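Local structure of 3-hydroxyisobutyrate dehydrogenase family protein (Geobacter sulfurreducens, 3PDU) at residues A70-C75 with S102-A107. The protein binds NADP+ and probably acts as a beta-hydroxyacid dehydrogenase that reduces succinic semialdehyde to gamma-hydroxybutyrate. Sequence-based numbering, arbitrary orientation. Where two conformers were deposited one is given.
Sequences AAREVC and STAIGA. With NAP (NADP nicotinamide-adenine-dinucleotide phosphate), chain I.
Two neighbouring helices of the Rossmann-type NADP-binding domain pack here through Ile105, which reaches from helix 99-111 to Ala71 and Cys75 of helix 68-76. The two segments run nearly parallel, with 11° between their axes and a closest approach of 10.5 Å. The contact is small and almost wholly apolar. Both branches of Ile105 are used. CD1, at the end of the longer one, meets the methyl CB of Ala71 at 3.9 Å and lies equally near the backbone O of that residue. That O already accepts the helical bond from Cys75 N. One turn further on, Cys75 SG rests against Ile105 CG2 at 3.8 Å, with CG1 only slightly more distant. The CB of Cys75 already points to the other helix, and with SG anti to the backbone N (chi1 177°) the sulfur lies alongside Ile105. Shortening Ile105 to an alanine removes CG1, CG2 and CD1, and is likely to cost Ala71 and Cys75 these contacts and open a gap between the helices. On the sheet side, Ile105 also touches Tyr91 and Asp93 of strand 90-93. At the more open margin, Arg72 stretches across with its chain extended from CG to NE, and NH2 comes within 4.1 Å of Ala104 CB. Its NE is hydrogen-bonded to Thr101 OG1, which ties the side chain to the neighbouring helix. Another side of helix 68-76 serves the cofactor. Ala70 CB and Val74 CG2 touch the adenine, and Glu73 OE1 accepts a hydrogen bond of 3.1 Å from N6A of the NADP adenine, at an N-H...O angle of 161°. Side-by-side helices over parallel strands, one of them bordering the adenine, are characteristic of the Rossmann dinucleotide-binding fold.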
# COMPACT_ATOMS: atom_id res chain seq x y z
N ALA A 70 -26.22 9.43 -7.60
CA ALA A 70 -26.96 10.24 -8.57
C ALA A 70 -27.86 9.37 -9.45
O ALA A 70 -29.03 9.72 -9.70
CB ALA A 70 -26.01 11.06 -9.45
N ALA A 71 -27.32 8.26 -9.94
CA ALA A 71 -28.07 7.37 -10.82
C ALA A 71 -29.30 6.83 -10.11
O ALA A 71 -30.37 6.73 -10.70
CB ALA A 71 -27.19 6.20 -11.28
N ARG A 72 -29.14 6.45 -8.86
CA ARG A 72 -30.27 5.94 -8.10
C ARG A 72 -31.30 7.02 -7.78
O ARG A 72 -32.50 6.77 -7.83
CB ARG A 72 -29.81 5.29 -6.80
CG ARG A 72 -29.17 3.92 -7.01
CD ARG A 72 -28.58 3.40 -5.70
NE ARG A 72 -27.99 2.07 -5.86
CZ ARG A 72 -28.67 0.94 -5.70
NH1 ARG A 72 -29.96 0.99 -5.41
NH2 ARG A 72 -28.07 -0.23 -5.85
N GLU A 73 -30.85 8.22 -7.44
CA GLU A 73 -31.79 9.29 -7.13
C GLU A 73 -32.61 9.66 -8.37
O GLU A 73 -33.81 9.88 -8.29
CB GLU A 73 -31.08 10.51 -6.55
CG GLU A 73 -32.01 11.67 -6.24
CD GLU A 73 -31.34 12.78 -5.44
OE1 GLU A 73 -30.12 12.66 -5.15
OE2 GLU A 73 -32.02 13.77 -5.11
N VAL A 74 -31.96 9.72 -9.53
CA VAL A 74 -32.68 10.06 -10.76
C VAL A 74 -33.67 8.95 -11.17
O VAL A 74 -34.74 9.22 -11.71
CB VAL A 74 -31.69 10.43 -11.91
CG1 VAL A 74 -32.38 10.41 -13.27
CG2 VAL A 74 -31.10 11.83 -11.65
N CYS A 75 -33.32 7.71 -10.88
CA CYS A 75 -34.20 6.59 -11.20
C CYS A 75 -35.36 6.49 -10.21
O CYS A 75 -36.52 6.52 -10.60
CB CYS A 75 -33.42 5.28 -11.21
SG CYS A 75 -34.44 3.80 -11.53
N SER A 102 -26.60 -0.73 -11.48
CA SER A 102 -27.17 -0.89 -12.80
C SER A 102 -28.19 -2.04 -12.85
O SER A 102 -29.24 -1.91 -13.48
CB SER A 102 -26.09 -1.03 -13.89
OG SER A 102 -25.34 -2.22 -13.71
N THR A 103 -27.91 -3.14 -12.15
CA THR A 103 -28.86 -4.25 -12.11
C THR A 103 -30.17 -3.82 -11.46
O THR A 103 -31.24 -4.13 -11.98
CB THR A 103 -28.29 -5.47 -11.35
OG1 THR A 103 -27.20 -6.03 -12.08
CG2 THR A 103 -29.37 -6.53 -11.17
N ALA A 104 -30.08 -3.10 -10.35
CA ALA A 104 -31.28 -2.65 -9.62
C ALA A 104 -32.11 -1.67 -10.45
O ALA A 104 -33.35 -1.74 -10.48
CB ALA A 104 -30.91 -2.03 -8.28
N ILE A 105 -31.44 -0.74 -11.13
CA ILE A 105 -32.12 0.21 -11.99
C ILE A 105 -32.81 -0.53 -13.13
O ILE A 105 -33.99 -0.29 -13.42
CB ILE A 105 -31.15 1.28 -12.54
CG1 ILE A 105 -30.72 2.21 -11.40
CG2 ILE A 105 -31.79 2.07 -13.67
CD1 ILE A 105 -29.53 3.11 -11.74
N GLY A 106 -32.09 -1.44 -13.76
CA GLY A 106 -32.64 -2.22 -14.85
C GLY A 106 -33.86 -3.04 -14.44
O GLY A 106 -34.88 -3.04 -15.12
N ALA A 107 -33.76 -3.73 -13.31
CA ALA A 107 -34.90 -4.52 -12.84
C ALA A 107 -36.13 -3.63 -12.59
O ALA A 107 -37.26 -4.01 -12.92
CB ALA A 107 -34.53 -5.31 -11.58
PA NAP I . -19.81 15.91 -14.05
O1A NAP I . -19.40 16.03 -12.64
O2A NAP I . -19.36 17.03 -14.90
O5B NAP I . -21.38 15.71 -14.19
C5B NAP I . -22.16 14.93 -13.32
C4B NAP I . -23.62 15.06 -13.75
O4B NAP I . -24.44 14.36 -12.83
C3B NAP I . -24.12 16.51 -13.75
O3B NAP I . -25.11 16.62 -14.77
C2B NAP I . -24.80 16.63 -12.40
O2B NAP I . -25.85 17.56 -12.31
C1B NAP I . -25.38 15.24 -12.28
N9A NAP I . -25.69 14.86 -10.90
C8A NAP I . -24.82 14.64 -9.86
N7A NAP I . -25.56 14.30 -8.77
C5A NAP I . -26.87 14.30 -9.11
C6A NAP I . -28.03 14.02 -8.40
N6A NAP I . -27.96 13.67 -7.11
N1A NAP I . -29.24 14.12 -9.04
C2A NAP I . -29.31 14.48 -10.37
N3A NAP I . -28.15 14.75 -11.08
C4A NAP I . -26.96 14.66 -10.45
O3 NAP I . -19.23 14.49 -14.53
PN NAP I . -18.88 13.87 -15.96
O1N NAP I . -17.42 13.96 -16.14
O2N NAP I . -19.85 14.39 -16.96
O5D NAP I . -19.22 12.34 -15.60
C5D NAP I . -20.50 11.77 -15.77
C4D NAP I . -20.31 10.26 -15.70
O4D NAP I . -19.47 9.84 -16.76
C3D NAP I . -19.58 9.87 -14.42
O3D NAP I . -20.05 8.59 -14.02
C2D NAP I . -18.13 9.73 -14.84
O2D NAP I . -17.39 8.84 -14.02
C1D NAP I . -18.35 9.16 -16.24
N1N NAP I . -17.26 9.35 -17.20
C2N NAP I . -16.55 10.52 -17.25
C3N NAP I . -15.53 10.67 -18.19
C7N NAP I . -14.75 11.97 -18.29
O7N NAP I . -13.52 11.94 -18.96
N7N NAP I . -15.18 13.10 -17.74
C4N NAP I . -15.25 9.63 -19.07
C5N NAP I . -15.99 8.45 -19.03
C6N NAP I . -17.01 8.33 -18.09
P2B NAP I . -25.57 19.06 -11.82
O1X NAP I . -26.87 19.53 -11.23
O2X NAP I . -24.44 19.05 -10.81
O3X NAP I . -25.16 19.91 -12.99